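Beta-glucosidase (Saccharopolyspora erythraea D, PDB 5M6G) probably hydrolyses terminal, non-reducing beta-D-glucosyl residues, releasing beta-D-glucose, as a member of glycosyl hydrolase family 3. Local coordinates at residues K231-D236 against I258-F263; G272-S277 against L301-L306; G581-T586 against P604-G609. All coordinates share one frame; numbering follows the deposited sequence.

Interaction 1: K231-D236 against I258-F263. With SOR (sorbitol), chain L.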
loop_
_atom_site.group_PDB
_atom_site.type_symbol
_atom_site.label_atom_id
_atom_site.label_comp_id
_atom_site.label_asym_id
_atom_site.label_seq_id
_atom_site.Cartn_x
_atom_site.Cartn_y
_atom_site.Cartn_z
ATOM N N LYS A 231 3.236 6.790 4.952
ATOM C CA LYS A 231 2.670 7.678 3.930
ATOM C C LYS A 231 1.142 7.787 4.077
ATOM O O LYS A 231 0.520 6.921 4.689
ATOM C CB LYS A 231 3.030 7.175 2.523
ATOM C CG LYS A 231 2.304 5.903 2.087
ATOM C CD LYS A 231 2.879 5.349 0.766
ATOM C CE LYS A 231 1.957 4.250 0.177
ATOM N NZ LYS A 231 2.470 3.759 -1.145
ATOM N N HIS A 232 0.523 8.831 3.528
ATOM C CA HIS A 232 1.183 10.011 2.990
ATOM C C HIS A 232 0.978 11.176 3.968
ATOM O O HIS A 232 -0.151 11.486 4.360
ATOM C CB HIS A 232 0.627 10.380 1.616
ATOM C CG HIS A 232 0.533 9.227 0.665
ATOM N ND1 HIS A 232 -0.499 8.312 0.702
ATOM C CD2 HIS A 232 1.335 8.847 -0.359
ATOM C CE1 HIS A 232 -0.323 7.412 -0.252
ATOM N NE2 HIS A 232 0.779 7.717 -0.913
ATOM N N TYR A 233 2.080 11.815 4.347
ATOM C CA TYR A 233 2.091 12.876 5.348
ATOM C C TYR A 233 1.623 14.211 4.771
ATOM O O TYR A 233 2.260 14.713 3.850
ATOM C CB TYR A 233 3.527 13.019 5.906
ATOM C CG TYR A 233 3.631 14.012 7.039
ATOM C CD1 TYR A 233 3.412 13.612 8.349
ATOM C CD2 TYR A 233 3.919 15.351 6.797
ATOM C CE1 TYR A 233 3.472 14.524 9.401
ATOM C CE2 TYR A 233 3.978 16.278 7.847
ATOM C CZ TYR A 233 3.759 15.847 9.143
ATOM O OH TYR A 233 3.816 16.717 10.207
ATOM N N VAL A 234 0.531 14.807 5.273
ATOM C CA VAL A 234 -0.369 14.236 6.276
ATOM C C VAL A 234 -1.779 14.702 5.927
ATOM O O VAL A 234 -1.962 15.793 5.383
ATOM C CB VAL A 234 0.029 14.639 7.731
ATOM C CG1 VAL A 234 0.147 16.159 7.876
ATOM C CG2 VAL A 234 -0.953 14.060 8.765
ATOM N N GLY A 235 -2.772 13.864 6.213
ATOM C CA GLY A 235 -4.156 14.195 5.930
ATOM C C GLY A 235 -4.687 13.682 4.614
ATOM O O GLY A 235 -5.736 14.156 4.162
ATOM N N ASP A 236 -3.993 12.734 3.969
ATOM C CA ASP A 236 -4.451 12.259 2.666
ATOM C C ASP A 236 -5.845 11.626 2.749
ATOM O O ASP A 236 -6.609 11.693 1.782
ATOM C CB ASP A 236 -3.419 11.289 2.061
ATOM C CG ASP A 236 -2.999 10.173 3.018
ATOM O OD1 ASP A 236 -3.241 10.267 4.238
ATOM O OD2 ASP A 236 -2.400 9.192 2.540
ATOM N N ILE A 258 -6.808 13.222 14.413
ATOM C CA ILE A 258 -7.235 12.129 13.538
ATOM C C ILE A 258 -6.087 11.593 12.678
ATOM O O ILE A 258 -5.840 10.388 12.644
ATOM C CB ILE A 258 -8.422 12.574 12.658
ATOM C CG1 ILE A 258 -9.599 13.014 13.530
ATOM C CG2 ILE A 258 -8.825 11.438 11.701
ATOM C CD1 ILE A 258 -10.848 13.397 12.734
ATOM N N HIS A 259 -5.367 12.472 11.975
ATOM C CA HIS A 259 -4.475 12.034 10.905
ATOM C C HIS A 259 -3.020 11.914 11.326
ATOM O O HIS A 259 -2.295 11.072 10.783
ATOM C CB HIS A 259 -4.587 12.994 9.715
ATOM C CG HIS A 259 -5.977 13.092 9.166
ATOM N ND1 HIS A 259 -6.479 12.183 8.258
ATOM C CD2 HIS A 259 -6.982 13.966 9.420
ATOM C CE1 HIS A 259 -7.730 12.502 7.966
ATOM N NE2 HIS A 259 -8.059 13.579 8.658
ATOM N N LEU A 260 -2.581 12.729 12.276
ATOM C CA LEU A 260 -1.206 12.723 12.753
ATOM C C LEU A 260 -0.810 11.507 13.599
ATOM O O LEU A 260 0.337 11.060 13.486
ATOM C CB LEU A 260 -0.943 14.002 13.550
ATOM C CG LEU A 260 0.538 14.256 13.834
ATOM C CD1 LEU A 260 1.320 14.446 12.527
ATOM C CD2 LEU A 260 0.684 15.458 14.749
ATOM N N PRO A 261 -1.674 10.964 14.465
ATOM C CA PRO A 261 -1.208 9.954 15.442
ATOM C C PRO A 261 -0.554 8.742 14.799
ATOM O O PRO A 261 0.436 8.231 15.347
ATOM C CB PRO A 261 -2.494 9.570 16.192
ATOM C CG PRO A 261 -3.273 10.848 16.185
ATOM C CD PRO A 261 -3.047 11.399 14.798
ATOM N N PRO A 262 -1.060 8.219 13.670
ATOM C CA PRO A 262 -0.358 7.071 13.063
ATOM C C PRO A 262 1.068 7.391 12.646
ATOM O O PRO A 262 1.926 6.501 12.684
ATOM C CB PRO A 262 -1.233 6.721 11.854
ATOM C CG PRO A 262 -2.602 7.154 12.272
ATOM C CD PRO A 262 -2.341 8.465 12.977
ATOM N N PHE A 263 1.352 8.634 12.265
ATOM C CA PHE A 263 2.737 9.002 11.989
ATOM C C PHE A 263 3.577 8.985 13.260
ATOM O O PHE A 263 4.718 8.513 13.241
ATOM C CB PHE A 263 2.793 10.367 11.307
ATOM C CG PHE A 263 2.348 10.321 9.883
ATOM C CD1 PHE A 263 3.206 9.838 8.895
ATOM C CD2 PHE A 263 1.048 10.680 9.540
ATOM C CE1 PHE A 263 2.782 9.764 7.570
ATOM C CE2 PHE A 263 0.608 10.600 8.229
ATOM C CZ PHE A 263 1.476 10.134 7.239
HETATM C C1 SOR L . 2.205 6.530 -3.433
HETATM C C2 SOR L . 3.104 5.646 -4.279
HETATM C C3 SOR L . 3.349 6.331 -5.620
HETATM C C4 SOR L . 3.937 5.357 -6.636
HETATM C C5 SOR L . 3.691 5.783 -8.086
HETATM C C6 SOR L . 3.988 4.589 -8.989
HETATM O O1 SOR L . 1.523 5.765 -2.468
HETATM O O2 SOR L . 4.332 5.429 -3.607
HETATM O O3 SOR L . 4.239 7.398 -5.414
HETATM O O4 SOR L . 5.326 5.216 -6.414
HETATM O O5 SOR L . 2.360 6.239 -8.291
HETATM O O6 SOR L . 3.412 4.778 -10.264
HETATM O O HOH W 1 -5.172 10.400 6.558
#

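Interaction 2: G272-S277 against L301-L306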
loop_
_atom_site.group_PDB
_atom_site.type_symbol
_atom_site.label_atom_id
_atom_site.label_comp_id
_atom_site.label_asym_id
_atom_site.label_seq_id
_atom_site.Cartn_x
_atom_site.Cartn_y
_atom_site.Cartn_z
ATOM N N GLY A 272 11.873 4.341 8.827
ATOM C CA GLY A 272 13.049 4.973 8.247
ATOM C C GLY A 272 12.737 6.141 7.341
ATOM O O GLY A 272 13.567 7.052 7.187
ATOM N N SER A 273 11.544 6.150 6.750
ATOM C CA SER A 273 11.170 7.138 5.749
ATOM C C SER A 273 9.737 7.589 5.981
ATOM O O SER A 273 8.917 6.835 6.503
ATOM C CB SER A 273 11.304 6.565 4.329
ATOM O OG SER A 273 11.060 7.562 3.359
ATOM N N VAL A 274 9.454 8.835 5.605
ATOM C CA VAL A 274 8.095 9.367 5.551
ATOM C C VAL A 274 7.902 9.981 4.171
ATOM O O VAL A 274 8.761 10.738 3.701
ATOM C CB VAL A 274 7.832 10.414 6.657
ATOM C CG1 VAL A 274 6.531 11.138 6.401
ATOM C CG2 VAL A 274 7.805 9.749 8.030
ATOM N N MET A 275 6.792 9.650 3.515
ATOM C CA MET A 275 6.479 10.204 2.203
ATOM C C MET A 275 5.412 11.286 2.342
ATOM O O MET A 275 4.400 11.083 3.023
ATOM C CB MET A 275 5.998 9.121 1.233
ATOM C CG MET A 275 5.739 9.695 -0.142
ATOM S SD MET A 275 5.054 8.529 -1.321
ATOM C CE MET A 275 6.355 7.307 -1.352
ATOM N N VAL A 276 5.644 12.447 1.697
ATOM C CA VAL A 276 4.707 13.567 1.798
ATOM C C VAL A 276 3.550 13.379 0.817
ATOM O O VAL A 276 3.688 12.731 -0.227
ATOM C CB VAL A 276 5.453 14.898 1.561
ATOM C CG1 VAL A 276 4.514 16.107 1.740
ATOM C CG2 VAL A 276 6.627 14.997 2.518
ATOM N N SER A 277 2.390 13.960 1.145
ATOM C CA SER A 277 1.179 13.793 0.356
ATOM C C SER A 277 1.048 14.837 -0.751
ATOM O O SER A 277 1.445 15.994 -0.598
ATOM C CB SER A 277 -0.060 13.875 1.243
ATOM O OG SER A 277 -1.227 13.915 0.437
ATOM N N LEU A 301 7.831 16.314 16.147
ATOM C CA LEU A 301 7.822 14.859 16.239
ATOM C C LEU A 301 9.223 14.269 16.254
ATOM O O LEU A 301 9.364 13.055 16.452
ATOM C CB LEU A 301 7.025 14.241 15.077
ATOM C CG LEU A 301 5.539 14.615 15.008
ATOM C CD1 LEU A 301 4.756 13.745 14.018
ATOM C CD2 LEU A 301 4.917 14.554 16.383
ATOM N N GLY A 302 10.250 15.089 16.036
ATOM C CA GLY A 302 11.626 14.618 16.110
ATOM C C GLY A 302 11.985 13.530 15.120
ATOM O O GLY A 302 12.818 12.673 15.432
ATOM N N PHE A 303 11.384 13.538 13.932
ATOM C CA PHE A 303 11.688 12.520 12.929
ATOM C C PHE A 303 13.087 12.737 12.360
ATOM O O PHE A 303 13.352 13.776 11.747
ATOM C CB PHE A 303 10.656 12.559 11.811
ATOM C CG PHE A 303 10.919 11.560 10.721
ATOM C CD1 PHE A 303 10.969 10.210 11.015
ATOM C CD2 PHE A 303 11.088 11.972 9.404
ATOM C CE1 PHE A 303 11.216 9.265 10.006
ATOM C CE2 PHE A 303 11.326 11.044 8.392
ATOM C CZ PHE A 303 11.388 9.684 8.696
ATOM N N THR A 304 13.969 11.750 12.538
ATOM C CA THR A 304 15.356 11.851 12.089
ATOM C C THR A 304 15.619 11.104 10.788
ATOM O O THR A 304 16.783 10.992 10.371
ATOM C CB THR A 304 16.313 11.319 13.159
ATOM O OG1 THR A 304 16.093 9.912 13.343
ATOM C CG2 THR A 304 16.121 12.035 14.471
ATOM N N GLY A 305 14.582 10.584 10.144
ATOM C CA GLY A 305 14.745 9.742 8.981
ATOM C C GLY A 305 14.671 10.513 7.683
ATOM O O GLY A 305 14.845 11.731 7.636
ATOM N N LEU A 306 14.373 9.784 6.614
ATOM C CA LEU A 306 14.428 10.307 5.254
ATOM C C LEU A 306 13.028 10.733 4.826
ATOM O O LEU A 306 12.136 9.888 4.717
ATOM C CB LEU A 306 14.977 9.224 4.321
ATOM C CG LEU A 306 15.459 9.491 2.897
ATOM C CD1 LEU A 306 16.158 8.225 2.393
ATOM C CD2 LEU A 306 14.317 9.880 1.977
#

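Interaction 3: G581-T586 against P604-G609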
loop_
_atom_site.group_PDB
_atom_site.type_symbol
_atom_site.label_atom_id
_atom_site.label_comp_id
_atom_site.label_asym_id
_atom_site.label_seq_id
_atom_site.Cartn_x
_atom_site.Cartn_y
_atom_site.Cartn_z
ATOM N N GLY A 581 -13.417 -11.012 11.826
ATOM C CA GLY A 581 -13.225 -9.635 11.396
ATOM C C GLY A 581 -14.324 -8.704 11.881
ATOM O O GLY A 581 -15.476 -9.098 12.071
ATOM N N LYS A 582 -13.949 -7.438 12.079
ATOM C CA LYS A 582 -14.878 -6.373 12.433
ATOM C C LYS A 582 -14.695 -5.223 11.454
ATOM O O LYS A 582 -13.610 -5.034 10.898
ATOM C CB LYS A 582 -14.654 -5.866 13.868
ATOM C CG LYS A 582 -14.573 -6.953 14.928
ATOM C CD LYS A 582 -15.907 -7.674 15.083
ATOM C CE LYS A 582 -15.857 -8.703 16.209
ATOM N NZ LYS A 582 -17.206 -9.267 16.525
ATOM N N LEU A 583 -15.760 -4.458 11.243
ATOM C CA LEU A 583 -15.706 -3.350 10.298
ATOM C C LEU A 583 -14.670 -2.308 10.702
ATOM O O LEU A 583 -14.742 -1.765 11.818
ATOM C CB LEU A 583 -17.064 -2.676 10.165
ATOM C CG LEU A 583 -18.106 -3.398 9.311
ATOM C CD1 LEU A 583 -19.287 -2.463 9.035
ATOM C CD2 LEU A 583 -17.501 -3.899 8.004
ATOM N N PRO A 584 -13.709 -1.991 9.832
ATOM C CA PRO A 584 -12.783 -0.883 10.089
ATOM C C PRO A 584 -13.276 0.466 9.590
ATOM O O PRO A 584 -12.660 1.490 9.915
ATOM C CB PRO A 584 -11.531 -1.324 9.313
ATOM C CG PRO A 584 -12.112 -2.044 8.118
ATOM C CD PRO A 584 -13.308 -2.799 8.660
ATOM N N MET A 585 -14.330 0.489 8.771
ATOM C CA MET A 585 -15.006 1.711 8.352
ATOM C C MET A 585 -16.482 1.576 8.694
ATOM O O MET A 585 -17.035 0.472 8.669
ATOM C CB MET A 585 -14.871 1.991 6.832
ATOM C CG MET A 585 -13.550 2.622 6.345
ATOM S SD MET A 585 -12.162 1.500 6.539
ATOM C CE MET A 585 -10.850 2.247 5.552
ATOM N N THR A 586 -17.114 2.703 9.010
ATOM C CA THR A 586 -18.558 2.732 9.201
ATOM C C THR A 586 -19.264 2.536 7.858
ATOM O O THR A 586 -18.891 3.148 6.854
ATOM C CB THR A 586 -18.961 4.065 9.838
ATOM O OG1 THR A 586 -18.388 4.165 11.149
ATOM C CG2 THR A 586 -20.458 4.178 9.952
ATOM N N PRO A 604 -25.702 4.565 10.862
ATOM C CA PRO A 604 -25.166 3.759 9.767
ATOM C C PRO A 604 -25.943 2.461 9.573
ATOM O O PRO A 604 -26.678 2.006 10.449
ATOM C CB PRO A 604 -23.735 3.463 10.240
ATOM C CG PRO A 604 -23.903 3.274 11.713
ATOM C CD PRO A 604 -24.991 4.295 12.125
ATOM N N LEU A 605 -25.754 1.861 8.392
ATOM C CA LEU A 605 -26.255 0.505 8.167
ATOM C C LEU A 605 -25.573 -0.484 9.107
ATOM O O LEU A 605 -26.237 -1.304 9.750
ATOM C CB LEU A 605 -26.042 0.094 6.709
ATOM C CG LEU A 605 -26.603 -1.274 6.320
ATOM C CD1 LEU A 605 -28.136 -1.269 6.453
ATOM C CD2 LEU A 605 -26.189 -1.650 4.905
ATOM N N PHE A 606 -24.235 -0.426 9.188
ATOM C CA PHE A 606 -23.442 -1.189 10.148
ATOM C C PHE A 606 -22.410 -0.257 10.774
ATOM O O PHE A 606 -21.681 0.437 10.042
ATOM C CB PHE A 606 -22.708 -2.381 9.490
ATOM C CG PHE A 606 -23.592 -3.287 8.687
ATOM C CD1 PHE A 606 -24.442 -4.179 9.311
ATOM C CD2 PHE A 606 -23.544 -3.268 7.301
ATOM C CE1 PHE A 606 -25.250 -5.030 8.564
ATOM C CE2 PHE A 606 -24.350 -4.122 6.548
ATOM C CZ PHE A 606 -25.208 -4.988 7.184
ATOM N N PRO A 607 -22.271 -0.241 12.098
ATOM C CA PRO A 607 -21.291 0.647 12.733
ATOM C C PRO A 607 -19.877 0.086 12.663
ATOM O O PRO A 607 -19.650 -1.106 12.447
ATOM C CB PRO A 607 -21.761 0.709 14.187
ATOM C CG PRO A 607 -22.354 -0.675 14.414
ATOM C CD PRO A 607 -22.981 -1.078 13.084
ATOM N N HIS A 608 -18.923 0.989 12.869
ATOM C CA HIS A 608 -17.531 0.610 13.065
ATOM C C HIS A 608 -17.427 -0.458 14.147
ATOM O O HIS A 608 -18.102 -0.387 15.171
ATOM C CB HIS A 608 -16.728 1.855 13.455
ATOM C CG HIS A 608 -15.254 1.625 13.537
ATOM N ND1 HIS A 608 -14.658 0.997 14.608
ATOM C CD2 HIS A 608 -14.255 1.933 12.676
ATOM C CE1 HIS A 608 -13.355 0.921 14.401
ATOM N NE2 HIS A 608 -13.084 1.492 13.241
ATOM N N GLY A 609 -16.605 -1.474 13.906
ATOM C CA GLY A 609 -16.440 -2.541 14.869
ATOM C C GLY A 609 -17.466 -3.651 14.791
ATOM O O GLY A 609 -17.367 -4.611 15.561
HETATM O O HOH W 2 -19.705 3.629 13.372
#

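Interaction 1: K231-D236 against I258-F263
Behind the sorbitol pocket of the TIM-barrel-like N-terminal domain, Tyr233 at the end of strand 229-233 meets Phe263 of helix 261-268. The rings form a T-shaped (edge-to-face) pair, planes at 84°: Tyr233 CD1 stands over the centre of the Phe263 face, 3.8 Å from Phe263 CG. The Phe263 tip reaches the backbone, Phe263 CZ lying 3.4 Å from Tyr233 CA, and Val234 CG2 touches Phe263 CE2 obliquely. Leu260 CD1 packs on Tyr233 CE1, while Tyr233 OH bonds to Leu292 O outside the contact. Farther on, Gly235 CA makes a CH-pi contact over the His259 face, and one water joins His259 ND1 to Asp236 OD1. At the pocket, Lys231 NZ donates to sorbitol O1 (2.6 Å), and His232 NE2 shares a hydrogen bond of 2.6 Å with the same oxygen. Asp236 OD2 takes both His232 N and His232 ND1; His232 ND1 lies 2.8 Å from Asp236 OD2, which it meets on the anti side of the carboxylate. The ND1 bond restrains the rotation of the His232 ring and leaves NE2 turned to the sorbitol, while the N bond ties the backbone to the same oxygen, and the aromatic packing holds the chain just beyond.

Interaction 2: G272-S277 against L301-L306
Phe303 and Leu306, with 51 Å² each buried by the contact, and Val274 with 43 Å² carry this meeting of strand 273-276 with the loop that leads from helix 290-300 into strand 306-308. Val274 CG2 sits over one face of the Phe303 ring in a CH-pi contact, 3.8 Å from the ring centroid and 19° off the normal; its nearest ring atom is Phe303 CZ at 3.6 Å. The opposite face lies against the chain's own turn, where Gly305 N is 3.4 Å above the ring centre. With CG anti to the backbone N (chi1 179°), Phe303 is directed back into this slot, and Ile267 of helix 261-268 also touches it. An alanine in place of Phe303 would probably leave a gap between Val274 CG2 and the Gly305 backbone, with Val274 losing the ring it packs on.

Leu306 contributes mainly through its backbone. Leu306 N gives a nearly straight bond to Gly272 O, 2.9 Å long at 174°. Leu306 O accepts twice, from Val274 N at 3.0 Å and from Ser273 OG at 2.9 Å, the two donors coming from opposite faces of the carbonyl plane. Ser273 OG, anti to its own backbone N, thus adds a side-chain bond to the pairing. Gly305 passes close to the residue before the strand, its CA 3.4 Å from Gly272 O, where a side chain would clash. Parallel pairing of Ser273 with Leu306, the connecting chain including helix 290-300, is typical of the beta-alpha-beta units of a TIM barrel.

Interaction 3: G581-T586 against P604-G609
Lys582 meets Gly609 through its aliphatic part: CB and CD both lie 3.4 Å from Gly609 O. The chain is bent at chi2 (-66°), and NZ goes on to hydrogen-bond Gly611 O. Leu583 follows with the largest buried area of the contact. Its CD1 presses on Phe606 CB at 3.5 Å and also reaches Pro607 O, while Leu416 of strand 414-418 touches both Leu583 and Phe606. Leu583 O accepts from Gly609 N, the one direct hydrogen bond between the segments, 2.8 Å long and directed at a lone pair in the carbonyl plane. The same oxygen stands over the centre of the His608 ring face. Gly609 has positive phi, at which a side chain would run into the preceding carbonyl oxygen. Pro584 O then approaches the His608 ring obliquely, 3.2 Å from His608 CD2; His608 NE2 itself bonds to Asn203. Met585 points away from the second segment, and its side chain touches Ile147 and Glu199.

Thr586 closes the contact with both branches. Thr586 CG2, anti to the backbone N, fits tightly against Pro604 CB at 3.4 Å. Thr586 OG1 accepts from a water (2.6 Å) that in turn accepts a hydrogen bond from His608 N, and is also bonded to Glu199, a magnesium ligand. Two loops without regular helix or strand are thus joined by one direct bond, one water and apolar contacts. Beside them, Phe606 and Leu605 face Trp587 in a classic beta bulge, in a part of the C-terminal domain that reaches the Glu199 loop of the N-terminal domain.

In the fold
The three contacts follow one another along the chain, each closing before the next opens. Interactions 1 and 2, with centres 11 Å apart, share the N-terminal domain and touch through one parallel sheet: strands 229-233 and 273-276 are neighbours, and Tyr233 N and O probably bond to Met275 O and Ser277 N. Helix 261-268 of interaction 1 leads into strand 273-276 of interaction 2, so the two form successive steps of the barrel wall lining the sorbitol pocket. Interaction 3 belongs to the C-terminal domain, its centre 21 Å from interaction 1 and 31 Å from interaction 2, touching neither. It lies near the domain interface, where Glu199 and Ile596 share a magnesium ion.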